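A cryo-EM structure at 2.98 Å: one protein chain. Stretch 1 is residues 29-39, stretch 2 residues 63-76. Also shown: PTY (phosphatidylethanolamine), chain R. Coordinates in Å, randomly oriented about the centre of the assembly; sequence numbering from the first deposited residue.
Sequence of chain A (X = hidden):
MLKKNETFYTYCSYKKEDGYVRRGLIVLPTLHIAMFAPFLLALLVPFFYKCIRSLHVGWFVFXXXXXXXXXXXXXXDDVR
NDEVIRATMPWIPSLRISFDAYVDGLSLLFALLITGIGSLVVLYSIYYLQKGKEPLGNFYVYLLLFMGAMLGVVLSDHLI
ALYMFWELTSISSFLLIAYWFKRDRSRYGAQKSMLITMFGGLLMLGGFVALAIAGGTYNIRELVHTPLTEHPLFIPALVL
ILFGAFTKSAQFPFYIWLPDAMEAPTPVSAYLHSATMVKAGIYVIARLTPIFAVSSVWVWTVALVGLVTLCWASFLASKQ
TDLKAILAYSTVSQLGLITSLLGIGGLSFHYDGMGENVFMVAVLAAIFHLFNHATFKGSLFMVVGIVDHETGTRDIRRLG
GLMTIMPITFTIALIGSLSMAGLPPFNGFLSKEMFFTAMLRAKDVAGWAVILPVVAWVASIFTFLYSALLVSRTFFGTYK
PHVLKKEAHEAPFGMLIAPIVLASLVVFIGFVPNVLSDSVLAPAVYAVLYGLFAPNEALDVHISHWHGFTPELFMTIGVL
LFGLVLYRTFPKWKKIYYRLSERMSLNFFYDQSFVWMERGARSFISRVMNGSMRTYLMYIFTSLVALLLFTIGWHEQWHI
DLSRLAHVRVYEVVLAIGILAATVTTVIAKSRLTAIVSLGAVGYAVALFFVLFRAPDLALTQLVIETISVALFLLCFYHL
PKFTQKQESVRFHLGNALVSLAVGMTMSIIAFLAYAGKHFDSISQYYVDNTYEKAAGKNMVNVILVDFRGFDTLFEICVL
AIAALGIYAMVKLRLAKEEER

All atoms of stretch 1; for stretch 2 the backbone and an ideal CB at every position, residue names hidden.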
# COMPACT_ATOMS: atom_id res chain seq x y z
N PRO A 29 13.07 -35.05 -92.71
CA PRO A 29 12.56 -36.35 -93.13
C PRO A 29 11.51 -36.23 -94.23
O PRO A 29 11.25 -37.22 -94.93
CB PRO A 29 11.94 -36.91 -91.85
CG PRO A 29 12.64 -36.21 -90.75
CD PRO A 29 12.88 -34.83 -91.26
N THR A 30 10.87 -35.05 -94.30
CA THR A 30 10.01 -34.53 -95.36
C THR A 30 8.63 -35.21 -95.36
O THR A 30 7.68 -34.71 -95.98
CB THR A 30 10.71 -34.65 -96.73
OG1 THR A 30 12.07 -34.22 -96.59
CG2 THR A 30 10.10 -33.73 -97.78
N LEU A 31 8.46 -36.28 -94.59
CA LEU A 31 7.13 -36.84 -94.40
C LEU A 31 6.50 -36.40 -93.09
O LEU A 31 5.29 -36.56 -92.90
CB LEU A 31 7.17 -38.37 -94.49
CG LEU A 31 7.90 -39.28 -93.49
CD1 LEU A 31 6.97 -39.74 -92.38
CD2 LEU A 31 8.50 -40.47 -94.20
N HIS A 32 7.31 -35.85 -92.17
CA HIS A 32 6.76 -35.22 -90.98
C HIS A 32 5.98 -33.97 -91.33
O HIS A 32 5.01 -33.63 -90.65
CB HIS A 32 7.89 -34.87 -90.01
CG HIS A 32 8.62 -36.06 -89.48
ND1 HIS A 32 9.77 -35.95 -88.72
CD2 HIS A 32 8.38 -37.39 -89.59
CE1 HIS A 32 10.20 -37.16 -88.40
NE2 HIS A 32 9.37 -38.04 -88.91
N ILE A 33 6.38 -33.28 -92.40
CA ILE A 33 5.67 -32.11 -92.88
C ILE A 33 4.67 -32.53 -93.95
O ILE A 33 4.13 -31.69 -94.67
CB ILE A 33 6.65 -31.03 -93.39
CG1 ILE A 33 7.67 -31.59 -94.39
CG2 ILE A 33 7.37 -30.37 -92.23
CD1 ILE A 33 7.32 -31.39 -95.86
N ALA A 34 4.44 -33.83 -94.07
CA ALA A 34 3.38 -34.38 -94.89
C ALA A 34 2.23 -34.95 -94.06
O ALA A 34 1.07 -34.84 -94.48
CB ALA A 34 3.92 -35.48 -95.81
N MET A 35 2.54 -35.54 -92.91
CA MET A 35 1.48 -36.04 -92.04
C MET A 35 0.77 -34.90 -91.32
O MET A 35 -0.45 -34.97 -91.10
CB MET A 35 2.07 -37.01 -91.02
CG MET A 35 2.56 -38.32 -91.59
SD MET A 35 3.32 -39.33 -90.32
CE MET A 35 1.89 -39.73 -89.31
N PHE A 36 1.50 -33.86 -90.94
CA PHE A 36 0.95 -32.78 -90.13
C PHE A 36 0.71 -31.51 -90.92
O PHE A 36 0.47 -30.46 -90.33
CB PHE A 36 1.87 -32.50 -88.94
CG PHE A 36 1.98 -33.65 -87.98
CD1 PHE A 36 0.98 -33.90 -87.05
CD2 PHE A 36 3.09 -34.48 -88.00
CE1 PHE A 36 1.08 -34.95 -86.17
CE2 PHE A 36 3.20 -35.54 -87.12
CZ PHE A 36 2.19 -35.77 -86.20
N ALA A 37 0.75 -31.58 -92.24
CA ALA A 37 0.39 -30.46 -93.11
C ALA A 37 -1.12 -30.19 -93.25
O ALA A 37 -1.50 -29.01 -93.30
CB ALA A 37 1.02 -30.63 -94.49
N PRO A 38 -2.02 -31.20 -93.33
CA PRO A 38 -3.46 -30.85 -93.33
C PRO A 38 -3.95 -30.22 -92.04
O PRO A 38 -4.88 -29.40 -92.09
CB PRO A 38 -4.15 -32.19 -93.59
CG PRO A 38 -3.18 -32.98 -94.29
CD PRO A 38 -1.87 -32.63 -93.69
N PHE A 39 -3.33 -30.51 -90.90
CA PHE A 39 -3.75 -29.87 -89.66
C PHE A 39 -3.36 -28.40 -89.64
O PHE A 39 -4.16 -27.55 -89.22
CB PHE A 39 -3.14 -30.60 -88.47
CG PHE A 39 -3.56 -32.03 -88.36
CD1 PHE A 39 -4.85 -32.36 -88.00
CD2 PHE A 39 -2.64 -33.05 -88.56
CE1 PHE A 39 -5.24 -33.67 -87.88
CE2 PHE A 39 -3.03 -34.37 -88.44
CZ PHE A 39 -4.32 -34.68 -88.10
N UNK A 63 -4.56 -27.43 -103.71
CA UNK A 63 -3.25 -27.99 -104.10
C UNK A 63 -2.68 -29.00 -103.12
O UNK A 63 -2.03 -29.96 -103.58
CB UNK A 63 -2.24 -26.85 -104.27
N UNK A 64 -2.91 -28.83 -101.81
CA UNK A 64 -2.29 -29.67 -100.78
C UNK A 64 -2.51 -31.17 -100.96
O UNK A 64 -1.50 -31.90 -100.98
CB UNK A 64 -2.82 -29.26 -99.41
N UNK A 65 -3.75 -31.70 -101.15
CA UNK A 65 -3.85 -33.14 -101.44
C UNK A 65 -3.15 -33.53 -102.72
O UNK A 65 -2.46 -34.56 -102.74
CB UNK A 65 -5.32 -33.56 -101.52
N UNK A 66 -3.26 -32.67 -103.75
CA UNK A 66 -2.50 -32.80 -104.99
C UNK A 66 -1.03 -32.99 -104.69
O UNK A 66 -0.42 -33.99 -105.11
CB UNK A 66 -2.70 -31.58 -105.88
N UNK A 67 -0.48 -32.11 -103.84
CA UNK A 67 0.93 -32.17 -103.49
C UNK A 67 1.25 -33.48 -102.79
O UNK A 67 2.17 -34.20 -103.19
CB UNK A 67 1.32 -30.98 -102.60
N UNK A 68 0.38 -33.86 -101.83
CA UNK A 68 0.57 -35.11 -101.10
C UNK A 68 0.48 -36.29 -102.04
O UNK A 68 1.34 -37.19 -101.99
CB UNK A 68 -0.46 -35.25 -99.98
N UNK A 69 -0.45 -36.22 -103.00
CA UNK A 69 -0.62 -37.29 -103.98
C UNK A 69 0.63 -37.44 -104.82
O UNK A 69 1.16 -38.55 -104.95
CB UNK A 69 -1.83 -37.02 -104.88
N UNK A 70 1.21 -36.31 -105.25
CA UNK A 70 2.42 -36.35 -106.05
C UNK A 70 3.58 -36.86 -105.21
O UNK A 70 4.37 -37.70 -105.67
CB UNK A 70 2.74 -34.97 -106.62
N UNK A 71 3.60 -36.48 -103.93
CA UNK A 71 4.63 -36.97 -103.03
C UNK A 71 4.47 -38.46 -102.80
O UNK A 71 5.47 -39.20 -102.77
CB UNK A 71 4.59 -36.22 -101.70
N UNK A 72 3.23 -38.93 -102.74
CA UNK A 72 2.99 -40.35 -102.56
C UNK A 72 3.17 -41.13 -103.85
O UNK A 72 3.23 -42.36 -103.80
CB UNK A 72 1.58 -40.58 -102.01
N UNK A 73 3.31 -40.45 -105.00
CA UNK A 73 3.76 -41.15 -106.18
C UNK A 73 5.27 -41.32 -106.21
O UNK A 73 5.78 -42.07 -107.04
CB UNK A 73 3.29 -40.41 -107.43
N UNK A 74 6.00 -40.67 -105.30
CA UNK A 74 7.45 -40.71 -105.33
C UNK A 74 8.03 -41.94 -104.66
O UNK A 74 9.25 -42.15 -104.73
CB UNK A 74 8.01 -39.45 -104.66
N UNK A 75 7.21 -42.76 -104.00
CA UNK A 75 7.69 -43.89 -103.22
C UNK A 75 7.55 -45.23 -103.91
O UNK A 75 8.02 -46.23 -103.36
CB UNK A 75 6.95 -43.94 -101.88
N UNK A 76 6.90 -45.28 -105.08
CA UNK A 76 6.60 -46.54 -105.74
C UNK A 76 7.87 -47.23 -106.21
O UNK A 76 7.98 -48.47 -106.14
CB UNK A 76 5.66 -46.31 -106.92
C1 PTY R . -10.10 -16.42 -88.72
C2 PTY R . -17.12 -17.30 -90.62
C3 PTY R . -16.02 -17.83 -89.67
O4 PTY R . -9.72 -15.04 -88.58
C5 PTY R . -12.03 -15.77 -87.23
C6 PTY R . -11.08 -16.86 -87.65
O7 PTY R . -10.34 -17.37 -86.50
C8 PTY R . -10.41 -18.69 -86.29
O10 PTY R . -11.12 -19.43 -86.92
C11 PTY R . -9.51 -19.12 -85.16
C12 PTY R . -8.68 -20.37 -85.44
C13 PTY R . -9.46 -21.67 -85.29
C14 PTY R . -8.69 -22.92 -85.68
C15 PTY R . -9.58 -24.14 -85.85
C16 PTY R . -8.89 -25.37 -86.44
C17 PTY R . -8.13 -26.22 -85.44
C18 PTY R . -7.51 -27.46 -86.06
C19 PTY R . -6.62 -28.26 -85.12
C20 PTY R . -5.59 -29.09 -85.85
C21 PTY R . -4.60 -29.81 -84.96
C22 PTY R . -5.10 -31.13 -84.39
C23 PTY R . -4.03 -31.87 -83.62
C24 PTY R . -4.40 -33.28 -83.21
C25 PTY R . -3.29 -34.00 -82.47
C26 PTY R . -1.98 -34.05 -83.24
C27 PTY R . -0.77 -34.34 -82.36
C28 PTY R . -0.55 -33.30 -81.27
C29 PTY R . 0.65 -33.59 -80.40
C30 PTY R . -8.65 -14.75 -87.82
C31 PTY R . -8.16 -13.36 -88.07
O30 PTY R . -8.16 -15.52 -87.05
C32 PTY R . -7.81 -13.10 -89.53
C33 PTY R . -7.03 -11.81 -89.76
C34 PTY R . -5.58 -11.92 -89.35
P1 PTY R . -14.49 -16.71 -87.78
O11 PTY R . -15.35 -16.66 -89.12
O12 PTY R . -15.29 -15.97 -86.71
O13 PTY R . -14.11 -18.10 -87.43
O14 PTY R . -13.18 -15.81 -88.09
N1 PTY R . -18.22 -18.26 -90.68

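Stretch 2 runs as a helix from position 63, and no ideal CB along it comes within 5.5 Å of stretch 1, so any contact must be made by side chains long enough to cross the gap. Position 63 lies out of reach, and its helical angles admit many residues, proline among them; it is Pro-63, whose O accepts the first backbone bond of the helical series.

At position 64 the CA-to-CB bond points toward stretch 1, where Ala-37 and Pro-38 offer carbon surface and no charge. A medium or long apolar chain, such as leucine, isoleucine or methionine, would suit. The residue is Leu-64, with chi1 t and chi2 p: CD1 lies 4.1 Å from Ala-37 CB; CD2 lies 3.9 Å from Ala-37 O and 3.8 Å from Pro-38 CA, so it touches both residues.

Position 65 points sideways and is little constrained by stretch 1; it is Pro-65. Positions 66 and 67 are out of reach, leaving their identity open; they are Ile-66 and Ala-67.

Position 68, one turn after 64, again points toward stretch 1. Its CA is 6.9 Å from Ala-34 CA, and the small methyl there leaves room for a branched aliphatic chain. Leu-68 (m, t) fills it: CD2 packs 3.8 Å from Ala-34 CB and 3.6 Å from Ala-34 O, and CD1 reaches to 4.2 Å from Pro-38 CG.

Positions 69 and 70, out of reach and permissive, are Phe-69 and Val-70.

Position 71 points toward the segment from Thr-30 to Ala-34. A long side chain, whether methionine, phenylalanine or tyrosine, could run past Ala-34 CB to the backbone around Thr-30 and Leu-31. The deposited Tyr-71, chi1 t, sets CE2 4.3 Å from both Ala-34 CB and Leu-31 CB, the latter at the ring edge. Its OH approaches Thr-30 C at 3.6 Å and Leu-31 N at 3.7 Å, yet forms no hydrogen bond across the stretches.

Position 72 points sideways, so a small chain would stay clear while a large one could extend nearer; Phe-72 does the latter, but its CZ stops 5.2 Å from Ala-34 CB. Positions 73 and 74, also out of reach, are Leu-73 and Ser-74.

Position 75 points toward stretch 1 across a wide space, which only a long side chain could span. Tyr-75 places OH 3.9 Å from Leu-31 CD2, and this OH hydrogen-bonds Tyr-71 OH at 2.5 Å, joining the two ring tips beside Leu-31. Position 76, out of reach, is Ile-76.

Stretch 2 63-76: PLPIALFVYFLSYI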
# COMPACT_ATOMS: atom_id res chain seq x y z
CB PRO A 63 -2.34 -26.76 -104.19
CG PRO A 63 -3.23 -25.65 -104.36
CD PRO A 63 -4.41 -25.97 -103.54
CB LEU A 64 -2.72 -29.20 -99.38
CG LEU A 64 -2.14 -30.07 -98.27
CD1 LEU A 64 -0.63 -29.93 -98.18
CD2 LEU A 64 -2.80 -29.81 -96.93
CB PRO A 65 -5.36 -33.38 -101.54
CG PRO A 65 -5.97 -32.27 -100.85
CD PRO A 65 -5.10 -31.11 -101.14
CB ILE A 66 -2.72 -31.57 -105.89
CG1 ILE A 66 -4.14 -31.54 -106.44
CG2 ILE A 66 -1.71 -31.56 -107.03
CD1 ILE A 66 -4.42 -32.65 -107.41
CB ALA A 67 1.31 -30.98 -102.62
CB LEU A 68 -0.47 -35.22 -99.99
CG LEU A 68 -0.32 -34.28 -98.80
CD1 LEU A 68 -1.53 -34.37 -97.91
CD2 LEU A 68 0.93 -34.64 -98.03
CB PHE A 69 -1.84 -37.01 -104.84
CG PHE A 69 -2.12 -38.05 -105.87
CD1 PHE A 69 -2.52 -39.32 -105.49
CD2 PHE A 69 -2.03 -37.75 -107.21
CE1 PHE A 69 -2.78 -40.28 -106.44
CE2 PHE A 69 -2.30 -38.71 -108.17
CZ PHE A 69 -2.68 -39.97 -107.78
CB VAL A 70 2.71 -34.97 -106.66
CG1 VAL A 70 4.04 -34.95 -107.38
CG2 VAL A 70 1.61 -34.59 -107.63
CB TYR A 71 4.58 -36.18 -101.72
CG TYR A 71 5.65 -36.57 -100.74
CD1 TYR A 71 6.97 -36.24 -100.96
CD2 TYR A 71 5.32 -37.26 -99.58
CE1 TYR A 71 7.95 -36.59 -100.06
CE2 TYR A 71 6.29 -37.61 -98.68
CZ TYR A 71 7.60 -37.28 -98.92
OH TYR A 71 8.57 -37.63 -98.03
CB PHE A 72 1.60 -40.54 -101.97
CG PHE A 72 1.52 -40.21 -100.52
CD1 PHE A 72 2.60 -40.45 -99.69
CD2 PHE A 72 0.42 -39.56 -100.00
CE1 PHE A 72 2.55 -40.12 -98.35
CE2 PHE A 72 0.36 -39.23 -98.67
CZ PHE A 72 1.43 -39.51 -97.84
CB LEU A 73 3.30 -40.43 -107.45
CG LEU A 73 1.79 -40.50 -107.70
CD1 LEU A 73 1.39 -39.61 -108.85
CD2 LEU A 73 1.38 -41.93 -107.98
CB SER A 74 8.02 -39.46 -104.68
OG SER A 74 9.43 -39.52 -104.65
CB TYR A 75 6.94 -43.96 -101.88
CG TYR A 75 7.34 -42.93 -100.87
CD1 TYR A 75 8.51 -43.08 -100.14
CD2 TYR A 75 6.55 -41.82 -100.63
CE1 TYR A 75 8.88 -42.15 -99.21
CE2 TYR A 75 6.91 -40.88 -99.70
CZ TYR A 75 8.08 -41.05 -98.99
OH TYR A 75 8.47 -40.13 -98.05
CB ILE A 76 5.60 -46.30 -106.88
CG1 ILE A 76 4.34 -45.65 -106.33
CG2 ILE A 76 5.22 -47.59 -107.56
CD1 ILE A 76 3.41 -45.14 -107.38
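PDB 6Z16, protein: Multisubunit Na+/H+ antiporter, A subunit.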